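Local coordinates for extracellular haem-binding protein (Streptomyces reticuli, PDB 3FPW) that binds and probably degrades haem outside the cell, and as an oligomer interacts with its cognate two-component sensor kinase, at residues S89-D94 with L100-G105; G154-T159 with Q181-G186. All coordinates share one frame; numbering follows the deposited sequence.

Overall arrangement
One antiparallel sheet of four strands, in the order 99-104, 89-94, 163-171, 155-160, carries both contacts. Contact 1 is the hairpin of its two strands at one border; contact 2 is the packing of helix 176-187 on the strand at the other border of the chain's sheet. Strand 163-171 lies between them, their centres are 12 Å apart, and their nearest atoms, about 6 Å apart, do not touch. The comparison illustrates how a sheet is joined within its plane by hydrogen bonds and covered on its face by side chains. Each border strand pairs with a strand of another subunit, antiparallel beside 99-104 and parallel beside 155-160. A phosphate ion, probably from the crystallisation liquor, lies about 6 Å from the Asp94 side chain.

Contact 1. Residues S89-D94 with L100-G105; sequences SVAVVD and LVTLRG
Val90 and Leu103 trade two N-H...O bonds, Val90 N to Leu103 O and Leu103 N to Val90 O, both 2.9 Å, to make a hydrogen-bonded pair of an antiparallel beta hairpin whose strand axes lie 4.7 Å apart. Ser89 with Arg104 and Ala91 with Thr102 form the non-hydrogen-bonded pairs. The ladder ends in a classic beta bulge: Val92 O takes Leu100 N at 2.8 Å and, more weakly, Val101 N at 3.3 Å, while Val92 N gives a 2.8 Å bond to Val101 O. At the bulge Leu100 reaches across to Asp94, its CD1 3.9 Å from Asp94 OD1 and its CD2 resting on Asp94 CB, beside a carboxylate held by His64 through OD1 and by Asn96 N through OD2. With an alanine in place of Leu100, both CD methyls are gone, and the side of Asp94 they cover would probably be left without its apolar neighbour. At the other end Ser89 OG, anti to its own carbonyl carbon (chi1 -64°), lies 3.6 Å from Arg104 CG and bonds to Ser112. Val90, Val101 and Leu103 meet helix 67-83 on one face, Ser89 and Ala91 helix 112-126 on the other; strand 163-171 bonds the far edge of 89-94, and beyond 100-104 the sheet continues into a second subunit, where the Thr102 hydroxyls of the two subunits hydrogen-bond.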
loop_
_atom_site.group_PDB
_atom_site.type_symbol
_atom_site.label_atom_id
_atom_site.label_comp_id
_atom_site.label_asym_id
_atom_site.label_seq_id
_atom_site.Cartn_x
_atom_site.Cartn_y
_atom_site.Cartn_z
ATOM N N SER A 89 -21.751 1.771 -10.014
ATOM C CA SER A 89 -20.555 1.400 -10.738
ATOM C C SER A 89 -20.640 -0.084 -11.034
ATOM O O SER A 89 -21.257 -0.855 -10.272
ATOM C CB SER A 89 -19.274 1.679 -9.919
ATOM O OG SER A 89 -19.082 3.064 -9.667
ATOM N N VAL A 90 -19.988 -0.502 -12.116
ATOM C CA VAL A 90 -20.049 -1.892 -12.552
ATOM C C VAL A 90 -18.639 -2.342 -12.906
ATOM O O VAL A 90 -17.866 -1.598 -13.516
ATOM C CB VAL A 90 -20.994 -2.069 -13.779
ATOM C CG1 VAL A 90 -21.073 -3.538 -14.195
ATOM C CG2 VAL A 90 -22.391 -1.565 -13.448
ATOM N N ALA A 91 -18.294 -3.556 -12.500
ATOM C CA ALA A 91 -16.996 -4.114 -12.881
ATOM C C ALA A 91 -17.177 -5.497 -13.434
ATOM O O ALA A 91 -18.004 -6.269 -12.915
ATOM C CB ALA A 91 -16.058 -4.178 -11.688
ATOM N N VAL A 92 -16.353 -5.858 -14.424
ATOM C CA VAL A 92 -16.281 -7.263 -14.831
ATOM C C VAL A 92 -14.854 -7.735 -14.574
ATOM O O VAL A 92 -13.898 -7.107 -15.037
ATOM C CB VAL A 92 -16.654 -7.451 -16.322
ATOM C CG1 VAL A 92 -16.537 -8.912 -16.752
ATOM C CG2 VAL A 92 -18.069 -6.896 -16.610
ATOM N N VAL A 93 -14.719 -8.806 -13.798
ATOM C CA VAL A 93 -13.416 -9.321 -13.387
ATOM C C VAL A 93 -13.256 -10.765 -13.897
ATOM O O VAL A 93 -14.140 -11.610 -13.755
ATOM C CB VAL A 93 -13.257 -9.255 -11.831
ATOM C CG1 VAL A 93 -11.959 -9.937 -11.376
ATOM C CG2 VAL A 93 -13.309 -7.798 -11.335
ATOM N N ASP A 94 -12.130 -11.039 -14.535
ATOM C CA ASP A 94 -11.841 -12.371 -15.056
ATOM C C ASP A 94 -11.588 -13.365 -13.913
ATOM O O ASP A 94 -11.164 -12.988 -12.814
ATOM C CB ASP A 94 -10.563 -12.271 -15.929
ATOM C CG ASP A 94 -10.389 -13.466 -16.859
ATOM O OD1 ASP A 94 -10.776 -13.340 -18.050
ATOM O OD2 ASP A 94 -9.911 -14.529 -16.395
ATOM N N LEU A 100 -11.425 -6.548 -16.177
ATOM C CA LEU A 100 -11.543 -6.411 -17.633
ATOM C C LEU A 100 -12.259 -5.133 -18.048
ATOM O O LEU A 100 -11.885 -4.500 -19.034
ATOM C CB LEU A 100 -12.340 -7.581 -18.209
ATOM C CG LEU A 100 -11.803 -8.979 -17.935
ATOM C CD1 LEU A 100 -12.662 -9.960 -18.735
ATOM C CD2 LEU A 100 -10.348 -9.109 -18.331
ATOM N N VAL A 101 -13.289 -4.750 -17.290
ATOM C CA VAL A 101 -14.077 -3.555 -17.587
ATOM C C VAL A 101 -14.506 -2.905 -16.281
ATOM O O VAL A 101 -14.907 -3.605 -15.352
ATOM C CB VAL A 101 -15.390 -3.904 -18.362
ATOM C CG1 VAL A 101 -16.296 -2.654 -18.501
ATOM C CG2 VAL A 101 -15.073 -4.464 -19.724
ATOM N N THR A 102 -14.424 -1.584 -16.214
ATOM C CA THR A 102 -15.125 -0.833 -15.163
ATOM C C THR A 102 -15.864 0.313 -15.784
ATOM O O THR A 102 -15.395 0.930 -16.760
ATOM C CB THR A 102 -14.186 -0.258 -14.077
ATOM O OG1 THR A 102 -13.237 0.643 -14.671
ATOM C CG2 THR A 102 -13.476 -1.372 -13.347
ATOM N N LEU A 103 -17.027 0.620 -15.202
ATOM C CA LEU A 103 -17.835 1.738 -15.666
ATOM C C LEU A 103 -18.362 2.422 -14.424
ATOM O O LEU A 103 -19.010 1.772 -13.589
ATOM C CB LEU A 103 -19.017 1.217 -16.466
ATOM C CG LEU A 103 -18.753 0.433 -17.750
ATOM C CD1 LEU A 103 -20.115 -0.034 -18.307
ATOM C CD2 LEU A 103 -18.020 1.308 -18.754
ATOM N N ARG A 104 -18.067 3.710 -14.275
ATOM C CA ARG A 104 -18.565 4.453 -13.121
ATOM C C ARG A 104 -19.808 5.253 -13.535
ATOM O O ARG A 104 -19.698 6.242 -14.258
ATOM C CB ARG A 104 -17.482 5.409 -12.589
ATOM C CG ARG A 104 -17.889 6.115 -11.264
ATOM C CD ARG A 104 -16.934 7.220 -10.911
ATOM N NE ARG A 104 -15.583 6.710 -10.741
ATOM C CZ ARG A 104 -14.992 6.495 -9.570
ATOM N NH1 ARG A 104 -15.632 6.781 -8.423
ATOM N NH2 ARG A 104 -13.748 6.008 -9.550
ATOM N N GLY A 105 -20.976 4.827 -13.067
ATOM C CA GLY A 105 -22.215 5.546 -13.373
ATOM C C GLY A 105 -22.237 7.005 -12.959
ATOM O O GLY A 105 -21.666 7.394 -11.947
#

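Contact 2. Residues G154-T159 with Q181-G186; sequences GGTPVT and QYARAG
Ala183 and Thr156 meet where helix 176-187 packs on the face of the antiparallel sheet, a helix-on-sheet layer of the HbpS-like fold, whose sequence family belongs to the GAF clan. The join is small, 148 Å² summed over both sides, and no hydrogen bond crosses it. Its tight part is the methyl of Ala183, which points toward the strand and sits between two neighbours: Gly154 O, 3.5 Å from Ala183 CB, and the methyl of Thr156, whose CG2 is 3.9 Å from the same CB. Thr156 sends OG1 anti to its backbone N (chi1 -164°), and this torsion sets CG2 between the backbone N and the carbonyl carbon, facing the helix. Ala183 also touches Val170 of the adjacent strand, so its one carbon spans two strands. With so short a side chain the helix comes close, and the CA atoms of Thr156 and Ala183 are 6.3 Å apart.

The loose side lies at Arg184, an exposed residue whose backbone N is 4.1 Å from Thr156 CG2 and whose side chain comes no nearer to the strand than CG to Thr156 OG1, 4.4 Å. Its chain bends at chi3 and folds back along the helix, where a weak, long ion pair links NH1 to Glu180. The same glutamate uses its other oxygen to accept a hydrogen bond from Gly154 N, a polar tie from the helix to the residue just before the strand. Over one face of the Arg184 guanidinium, offset toward its rim, Gln181 CA sits 3.5 Å above the plane.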
loop_
_atom_site.group_PDB
_atom_site.type_symbol
_atom_site.label_atom_id
_atom_site.label_comp_id
_atom_site.label_asym_id
_atom_site.label_seq_id
_atom_site.Cartn_x
_atom_site.Cartn_y
_atom_site.Cartn_z
ATOM N N GLY A 154 -24.271 -8.372 -4.688
ATOM C CA GLY A 154 -24.081 -7.526 -5.835
ATOM C C GLY A 154 -23.117 -8.072 -6.876
ATOM O O GLY A 154 -22.931 -7.439 -7.933
ATOM N N GLY A 155 -22.470 -9.204 -6.586
ATOM C CA GLY A 155 -21.599 -9.848 -7.598
ATOM C C GLY A 155 -22.195 -11.177 -8.041
ATOM O O GLY A 155 -22.768 -11.898 -7.236
ATOM N N THR A 156 -22.086 -11.492 -9.321
ATOM C CA THR A 156 -22.637 -12.755 -9.835
ATOM C C THR A 156 -21.673 -13.371 -10.850
ATOM O O THR A 156 -21.074 -12.653 -11.637
ATOM C CB THR A 156 -24.065 -12.557 -10.430
ATOM O OG1 THR A 156 -24.700 -13.835 -10.558
ATOM C CG2 THR A 156 -24.028 -11.874 -11.765
ATOM N N PRO A 157 -21.537 -14.708 -10.837
ATOM C CA PRO A 157 -20.582 -15.319 -11.760
ATOM C C PRO A 157 -21.147 -15.611 -13.145
ATOM O O PRO A 157 -22.365 -15.724 -13.346
ATOM C CB PRO A 157 -20.228 -16.640 -11.069
ATOM C CG PRO A 157 -21.499 -17.005 -10.347
ATOM C CD PRO A 157 -22.047 -15.677 -9.848
ATOM N N VAL A 158 -20.229 -15.750 -14.085
ATOM C CA VAL A 158 -20.565 -16.146 -15.440
ATOM C C VAL A 158 -19.669 -17.317 -15.748
ATOM O O VAL A 158 -18.471 -17.304 -15.414
ATOM C CB VAL A 158 -20.293 -15.002 -16.439
ATOM C CG1 VAL A 158 -20.399 -15.495 -17.866
ATOM C CG2 VAL A 158 -21.259 -13.807 -16.186
ATOM N N THR A 159 -20.235 -18.353 -16.360
ATOM C CA THR A 159 -19.455 -19.544 -16.621
ATOM C C THR A 159 -19.323 -19.832 -18.097
ATOM O O THR A 159 -19.986 -19.221 -18.930
ATOM C CB THR A 159 -20.086 -20.806 -15.980
ATOM O OG1 THR A 159 -21.397 -20.993 -16.527
ATOM C CG2 THR A 159 -20.169 -20.669 -14.454
ATOM N N GLN A 181 -29.503 -7.568 -8.581
ATOM C CA GLN A 181 -30.468 -7.536 -9.684
ATOM C C GLN A 181 -29.825 -6.956 -10.938
ATOM O O GLN A 181 -29.960 -7.507 -12.030
ATOM C CB GLN A 181 -31.686 -6.696 -9.291
ATOM C CG GLN A 181 -32.801 -6.589 -10.332
ATOM C CD GLN A 181 -34.026 -5.845 -9.785
ATOM O OE1 GLN A 181 -34.321 -4.724 -10.198
ATOM N NE2 GLN A 181 -34.720 -6.459 -8.837
ATOM N N TYR A 182 -29.130 -5.836 -10.794
ATOM C CA TYR A 182 -28.539 -5.212 -11.980
ATOM C C TYR A 182 -27.357 -6.021 -12.517
ATOM O O TYR A 182 -27.138 -6.079 -13.736
ATOM C CB TYR A 182 -28.102 -3.784 -11.670
ATOM C CG TYR A 182 -29.235 -2.939 -11.122
ATOM C CD1 TYR A 182 -30.494 -2.983 -11.702
ATOM C CD2 TYR A 182 -29.032 -2.083 -10.064
ATOM C CE1 TYR A 182 -31.531 -2.219 -11.215
ATOM C CE2 TYR A 182 -30.053 -1.313 -9.562
ATOM C CZ TYR A 182 -31.307 -1.382 -10.150
ATOM O OH TYR A 182 -32.351 -0.612 -9.669
ATOM N N ALA A 183 -26.607 -6.661 -11.625
ATOM C CA ALA A 183 -25.529 -7.559 -12.051
ATOM C C ALA A 183 -26.106 -8.703 -12.893
ATOM O O ALA A 183 -25.581 -9.031 -13.933
ATOM C CB ALA A 183 -24.753 -8.127 -10.840
ATOM N N ARG A 184 -27.201 -9.299 -12.426
ATOM C CA ARG A 184 -27.849 -10.360 -13.174
ATOM C C ARG A 184 -28.368 -9.866 -14.518
ATOM O O ARG A 184 -28.367 -10.618 -15.492
ATOM C CB ARG A 184 -29.006 -10.964 -12.369
ATOM C CG ARG A 184 -28.561 -11.834 -11.183
ATOM C CD ARG A 184 -29.740 -12.644 -10.643
ATOM N NE ARG A 184 -30.866 -11.800 -10.260
ATOM C CZ ARG A 184 -31.009 -11.256 -9.051
ATOM N NH1 ARG A 184 -30.105 -11.474 -8.113
ATOM N NH2 ARG A 184 -32.072 -10.508 -8.771
ATOM N N ALA A 185 -28.842 -8.622 -14.577
ATOM C CA ALA A 185 -29.293 -8.037 -15.840
ATOM C C ALA A 185 -28.147 -7.904 -16.835
ATOM O O ALA A 185 -28.328 -8.088 -18.039
ATOM C CB ALA A 185 -29.939 -6.673 -15.592
ATOM N N GLY A 186 -26.958 -7.581 -16.326
ATOM C CA GLY A 186 -25.768 -7.558 -17.168
ATOM C C GLY A 186 -25.382 -8.945 -17.662
ATOM O O GLY A 186 -25.131 -9.145 -18.847
#